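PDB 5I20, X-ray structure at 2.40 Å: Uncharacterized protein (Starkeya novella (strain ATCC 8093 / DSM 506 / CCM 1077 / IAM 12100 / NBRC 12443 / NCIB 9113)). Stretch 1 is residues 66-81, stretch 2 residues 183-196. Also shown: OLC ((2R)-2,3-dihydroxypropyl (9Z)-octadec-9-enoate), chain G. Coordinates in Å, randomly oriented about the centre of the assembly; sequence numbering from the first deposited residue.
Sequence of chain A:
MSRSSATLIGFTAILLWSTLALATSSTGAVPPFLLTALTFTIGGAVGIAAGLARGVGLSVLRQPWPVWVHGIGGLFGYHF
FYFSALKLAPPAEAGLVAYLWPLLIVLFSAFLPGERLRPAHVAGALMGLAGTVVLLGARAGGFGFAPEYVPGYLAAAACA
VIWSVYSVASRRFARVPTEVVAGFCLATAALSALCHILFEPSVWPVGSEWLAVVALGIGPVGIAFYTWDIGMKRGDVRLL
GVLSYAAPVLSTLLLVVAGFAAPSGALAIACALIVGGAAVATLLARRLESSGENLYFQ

Stretch 1, residues 66-81: PVWVHGIGGLFGYHFF
Stretch 2 (183-196) GFCLATAALSALCH

The Phe-184 ring lies flat on the backbone of a glycine. Gly-71 CA sits 3.3 Å from the centroid of the Phe-184 ring, 1° off the ring normal. The absence of a side chain permits this: an ideal CB on Gly-71 would fall 2.1 Å from Phe-184 CE1.

Both stretches are helical throughout, and both helices run on beyond the stretches. Their N-to-C directions differ by 56°, with a signed crossing angle of -56°. The axes approach to 8.7 Å. In register, Ile-72 CA lies 5.3 Å from Phe-184 CA, and Phe-76 CA 5.2 Å from Thr-188 CA.

Phe-184 (chi1 m, chi2 -20°) is a knob among Trp-68, Gly-71, Ile-72 and Leu-75. Its CZ reaches 3.4 Å from Val-67 O. Trp-68 (chi1 m, chi2 107°) brings CE3 to 4.0 Å from Phe-184 CE1, with the ring planes at 85°. Gly-183 also lacks a CB, which would lie 3.0 Å from Trp-68 CH2. Leu-75 (m, t) places CD1 3.6 Å from Phe-184 CB.

Phe-76 (chi1 t, chi2 80°) is the reciprocal knob, among Thr-188, Leu-191, Ser-192 and Cys-195. Leu-191 CB lies over one ring face, 3.7 Å from Phe-76 CE1. Cys-195 SG is at the ring edge, 3.7 Å from Phe-76 CZ. Ile-72 (m, t) packs CD1 3.7 Å from Ala-187 CB and CG2 3.7 Å from Leu-191 CD1.

No hydrogen bond crosses the contact. Thr-188 and Ser-192, both m, turn their hydroxyls back to their own helix: Thr-188 OG1 donates to Phe-184 O at 2.6 Å, and Ser-192 OG to Thr-188 O at 2.7 Å. The contact is therefore one of apolar and aromatic packing, burying 683 Å² over both sides.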

# COMPACT_ATOMS: atom_id res chain seq x y z
N PRO A 66 -16.53 4.33 -15.48
CA PRO A 66 -15.35 3.47 -15.35
C PRO A 66 -14.31 4.03 -14.38
O PRO A 66 -13.52 3.26 -13.83
CB PRO A 66 -14.78 3.41 -16.77
CG PRO A 66 -15.93 3.74 -17.65
CD PRO A 66 -16.74 4.74 -16.89
N VAL A 67 -14.32 5.34 -14.18
CA VAL A 67 -13.42 5.98 -13.23
C VAL A 67 -13.79 5.58 -11.80
O VAL A 67 -12.92 5.27 -10.98
CB VAL A 67 -13.45 7.52 -13.37
CG1 VAL A 67 -12.65 8.18 -12.25
CG2 VAL A 67 -12.92 7.93 -14.73
N TRP A 68 -15.09 5.58 -11.50
CA TRP A 68 -15.58 5.20 -10.18
C TRP A 68 -15.45 3.71 -9.91
O TRP A 68 -15.21 3.30 -8.77
CB TRP A 68 -17.04 5.63 -10.02
CG TRP A 68 -17.22 7.10 -10.09
CD1 TRP A 68 -17.77 7.81 -11.12
CD2 TRP A 68 -16.83 8.06 -9.11
NE1 TRP A 68 -17.76 9.15 -10.83
CE2 TRP A 68 -17.19 9.33 -9.60
CE3 TRP A 68 -16.23 7.97 -7.85
CZ2 TRP A 68 -16.95 10.50 -8.88
CZ3 TRP A 68 -16.00 9.13 -7.14
CH2 TRP A 68 -16.36 10.38 -7.66
N VAL A 69 -15.62 2.90 -10.95
CA VAL A 69 -15.46 1.46 -10.80
C VAL A 69 -14.01 1.15 -10.44
O VAL A 69 -13.73 0.34 -9.56
CB VAL A 69 -15.86 0.70 -12.08
CG1 VAL A 69 -15.41 -0.75 -12.02
CG2 VAL A 69 -17.37 0.78 -12.29
N HIS A 70 -13.10 1.84 -11.11
CA HIS A 70 -11.66 1.70 -10.88
C HIS A 70 -11.25 2.12 -9.46
O HIS A 70 -10.59 1.37 -8.75
CB HIS A 70 -10.89 2.52 -11.92
CG HIS A 70 -9.46 2.76 -11.58
ND1 HIS A 70 -8.99 4.00 -11.19
CD2 HIS A 70 -8.39 1.93 -11.57
CE1 HIS A 70 -7.69 3.92 -10.96
NE2 HIS A 70 -7.30 2.68 -11.18
N GLY A 71 -11.67 3.31 -9.06
CA GLY A 71 -11.27 3.86 -7.77
C GLY A 71 -11.93 3.22 -6.57
O GLY A 71 -11.26 2.88 -5.59
N ILE A 72 -13.25 3.07 -6.63
CA ILE A 72 -13.99 2.47 -5.53
C ILE A 72 -13.73 0.97 -5.48
O ILE A 72 -13.52 0.40 -4.41
CB ILE A 72 -15.51 2.72 -5.66
CG1 ILE A 72 -15.78 4.23 -5.68
CG2 ILE A 72 -16.26 2.06 -4.52
CD1 ILE A 72 -17.23 4.58 -5.98
N GLY A 73 -13.73 0.33 -6.65
CA GLY A 73 -13.42 -1.08 -6.74
C GLY A 73 -11.99 -1.35 -6.30
O GLY A 73 -11.69 -2.40 -5.74
N GLY A 74 -11.11 -0.40 -6.56
CA GLY A 74 -9.71 -0.54 -6.19
C GLY A 74 -9.51 -0.42 -4.70
O GLY A 74 -9.15 -1.39 -4.03
N LEU A 75 -9.76 0.78 -4.17
CA LEU A 75 -9.49 1.07 -2.77
C LEU A 75 -10.32 0.20 -1.81
O LEU A 75 -9.77 -0.37 -0.87
CB LEU A 75 -9.75 2.54 -2.47
CG LEU A 75 -8.84 3.53 -3.21
CD1 LEU A 75 -8.91 4.90 -2.55
CD2 LEU A 75 -7.41 3.03 -3.27
N PHE A 76 -11.62 0.11 -2.04
CA PHE A 76 -12.46 -0.68 -1.14
C PHE A 76 -12.21 -2.17 -1.31
O PHE A 76 -12.21 -2.92 -0.33
CB PHE A 76 -13.94 -0.38 -1.34
CG PHE A 76 -14.85 -1.20 -0.46
CD1 PHE A 76 -15.05 -0.84 0.87
CD2 PHE A 76 -15.48 -2.33 -0.94
CE1 PHE A 76 -15.88 -1.59 1.69
CE2 PHE A 76 -16.31 -3.09 -0.13
CZ PHE A 76 -16.51 -2.72 1.19
N GLY A 77 -12.00 -2.59 -2.55
CA GLY A 77 -11.76 -3.99 -2.87
C GLY A 77 -10.62 -4.62 -2.09
O GLY A 77 -10.82 -5.63 -1.41
N TYR A 78 -9.43 -4.04 -2.17
CA TYR A 78 -8.27 -4.66 -1.54
C TYR A 78 -8.36 -4.55 -0.02
O TYR A 78 -7.80 -5.38 0.70
CB TYR A 78 -6.97 -4.03 -2.07
CG TYR A 78 -6.50 -2.79 -1.35
CD1 TYR A 78 -6.96 -1.53 -1.72
CD2 TYR A 78 -5.59 -2.87 -0.31
CE1 TYR A 78 -6.53 -0.40 -1.07
CE2 TYR A 78 -5.15 -1.74 0.35
CZ TYR A 78 -5.63 -0.51 -0.03
OH TYR A 78 -5.20 0.62 0.62
N HIS A 79 -9.07 -3.54 0.47
CA HIS A 79 -9.34 -3.40 1.90
C HIS A 79 -10.23 -4.52 2.44
O HIS A 79 -9.93 -5.12 3.47
CB HIS A 79 -10.00 -2.05 2.19
CG HIS A 79 -9.06 -0.99 2.65
ND1 HIS A 79 -8.41 -0.14 1.78
CD2 HIS A 79 -8.65 -0.65 3.89
CE1 HIS A 79 -7.64 0.68 2.47
NE2 HIS A 79 -7.77 0.40 3.75
N PHE A 80 -11.32 -4.79 1.73
CA PHE A 80 -12.29 -5.80 2.15
C PHE A 80 -11.69 -7.20 2.20
O PHE A 80 -11.95 -7.96 3.13
CB PHE A 80 -13.50 -5.79 1.21
CG PHE A 80 -14.51 -6.86 1.50
CD1 PHE A 80 -15.48 -6.66 2.48
CD2 PHE A 80 -14.51 -8.05 0.80
CE1 PHE A 80 -16.42 -7.64 2.75
CE2 PHE A 80 -15.45 -9.03 1.06
CZ PHE A 80 -16.41 -8.83 2.04
N PHE A 81 -10.88 -7.53 1.20
CA PHE A 81 -10.30 -8.87 1.10
C PHE A 81 -9.14 -9.05 2.07
O PHE A 81 -8.87 -10.16 2.52
CB PHE A 81 -9.86 -9.16 -0.33
CG PHE A 81 -10.98 -9.57 -1.24
CD1 PHE A 81 -11.44 -10.88 -1.23
CD2 PHE A 81 -11.58 -8.65 -2.09
CE1 PHE A 81 -12.48 -11.26 -2.06
CE2 PHE A 81 -12.61 -9.03 -2.92
CZ PHE A 81 -13.06 -10.34 -2.91
N GLY A 183 -12.67 11.42 -3.84
CA GLY A 183 -13.96 10.80 -4.09
C GLY A 183 -13.91 9.31 -3.85
O GLY A 183 -14.87 8.72 -3.36
N PHE A 184 -12.78 8.70 -4.19
CA PHE A 184 -12.57 7.28 -3.95
C PHE A 184 -12.53 6.99 -2.46
O PHE A 184 -13.12 6.01 -1.99
CB PHE A 184 -11.26 6.80 -4.59
CG PHE A 184 -11.20 6.96 -6.09
CD1 PHE A 184 -12.36 7.09 -6.83
CD2 PHE A 184 -9.98 6.96 -6.74
CE1 PHE A 184 -12.30 7.24 -8.21
CE2 PHE A 184 -9.91 7.11 -8.11
CZ PHE A 184 -11.08 7.24 -8.85
N CYS A 185 -11.84 7.84 -1.72
CA CYS A 185 -11.70 7.67 -0.28
C CYS A 185 -13.04 7.84 0.45
O CYS A 185 -13.39 7.04 1.31
CB CYS A 185 -10.67 8.64 0.29
SG CYS A 185 -8.96 8.26 -0.17
N LEU A 186 -13.77 8.89 0.09
CA LEU A 186 -15.06 9.16 0.72
C LEU A 186 -16.06 8.05 0.42
O LEU A 186 -16.80 7.62 1.31
CB LEU A 186 -15.62 10.51 0.26
CG LEU A 186 -14.84 11.74 0.74
CD1 LEU A 186 -15.44 13.02 0.18
CD2 LEU A 186 -14.79 11.78 2.26
N ALA A 187 -16.07 7.58 -0.82
CA ALA A 187 -16.93 6.47 -1.21
C ALA A 187 -16.54 5.20 -0.46
O ALA A 187 -17.40 4.48 0.05
CB ALA A 187 -16.86 6.24 -2.71
N THR A 188 -15.24 4.94 -0.37
CA THR A 188 -14.73 3.79 0.37
C THR A 188 -15.09 3.89 1.85
O THR A 188 -15.43 2.90 2.48
CB THR A 188 -13.20 3.65 0.24
OG1 THR A 188 -12.84 3.53 -1.15
CG2 THR A 188 -12.70 2.42 0.98
N ALA A 189 -15.03 5.11 2.39
CA ALA A 189 -15.40 5.34 3.78
C ALA A 189 -16.89 5.09 3.99
O ALA A 189 -17.29 4.53 5.01
CB ALA A 189 -15.04 6.76 4.19
N ALA A 190 -17.71 5.50 3.03
CA ALA A 190 -19.15 5.30 3.11
C ALA A 190 -19.48 3.81 3.12
O ALA A 190 -20.30 3.35 3.92
CB ALA A 190 -19.86 6.00 1.97
N LEU A 191 -18.83 3.06 2.23
CA LEU A 191 -19.02 1.61 2.17
C LEU A 191 -18.50 0.92 3.43
O LEU A 191 -19.13 0.00 3.95
CB LEU A 191 -18.34 1.04 0.93
CG LEU A 191 -18.95 1.41 -0.43
CD1 LEU A 191 -18.08 0.87 -1.56
CD2 LEU A 191 -20.37 0.87 -0.54
N SER A 192 -17.33 1.35 3.90
CA SER A 192 -16.74 0.78 5.11
C SER A 192 -17.63 1.05 6.32
O SER A 192 -17.66 0.27 7.27
CB SER A 192 -15.34 1.34 5.35
OG SER A 192 -14.50 1.10 4.24
N ALA A 193 -18.35 2.17 6.29
CA ALA A 193 -19.30 2.49 7.34
C ALA A 193 -20.43 1.48 7.34
O ALA A 193 -20.90 1.06 8.40
CB ALA A 193 -19.83 3.90 7.15
N LEU A 194 -20.87 1.09 6.15
CA LEU A 194 -21.93 0.10 6.01
C LEU A 194 -21.47 -1.27 6.50
O LEU A 194 -22.18 -1.94 7.25
CB LEU A 194 -22.40 0.02 4.56
CG LEU A 194 -23.54 -0.96 4.27
CD1 LEU A 194 -24.83 -0.50 4.93
CD2 LEU A 194 -23.73 -1.15 2.77
N CYS A 195 -20.27 -1.67 6.09
CA CYS A 195 -19.69 -2.94 6.52
C CYS A 195 -19.50 -2.98 8.03
O CYS A 195 -19.50 -4.05 8.64
CB CYS A 195 -18.35 -3.19 5.82
SG CYS A 195 -18.46 -3.77 4.12
N HIS A 196 -19.33 -1.81 8.64
CA HIS A 196 -19.20 -1.71 10.09
C HIS A 196 -20.51 -2.08 10.79
O HIS A 196 -20.56 -3.05 11.55
CB HIS A 196 -18.79 -0.29 10.49
CG HIS A 196 -18.84 -0.05 11.97
ND1 HIS A 196 -17.88 -0.53 12.84
CD2 HIS A 196 -19.73 0.63 12.73
CE1 HIS A 196 -18.18 -0.16 14.07
NE2 HIS A 196 -19.30 0.54 14.03
C10 OLC G . -0.66 -0.87 -0.00
C9 OLC G . -0.87 0.51 0.54
C11 OLC G . -1.75 -1.87 0.11
C8 OLC G . -2.16 0.85 1.20
C16 OLC G . -0.18 -4.97 3.78
C12 OLC G . -1.17 -3.24 0.20
C7 OLC G . -2.01 0.84 2.68
C15 OLC G . -1.52 -5.05 3.12
C13 OLC G . -2.11 -4.13 0.94
C6 OLC G . -3.30 1.23 3.32
C14 OLC G . -1.35 -5.20 1.65
C5 OLC G . -3.77 0.13 4.22
C4 OLC G . -4.81 0.65 5.16
C3 OLC G . -5.13 -0.39 6.18
C2 OLC G . -6.01 0.20 7.23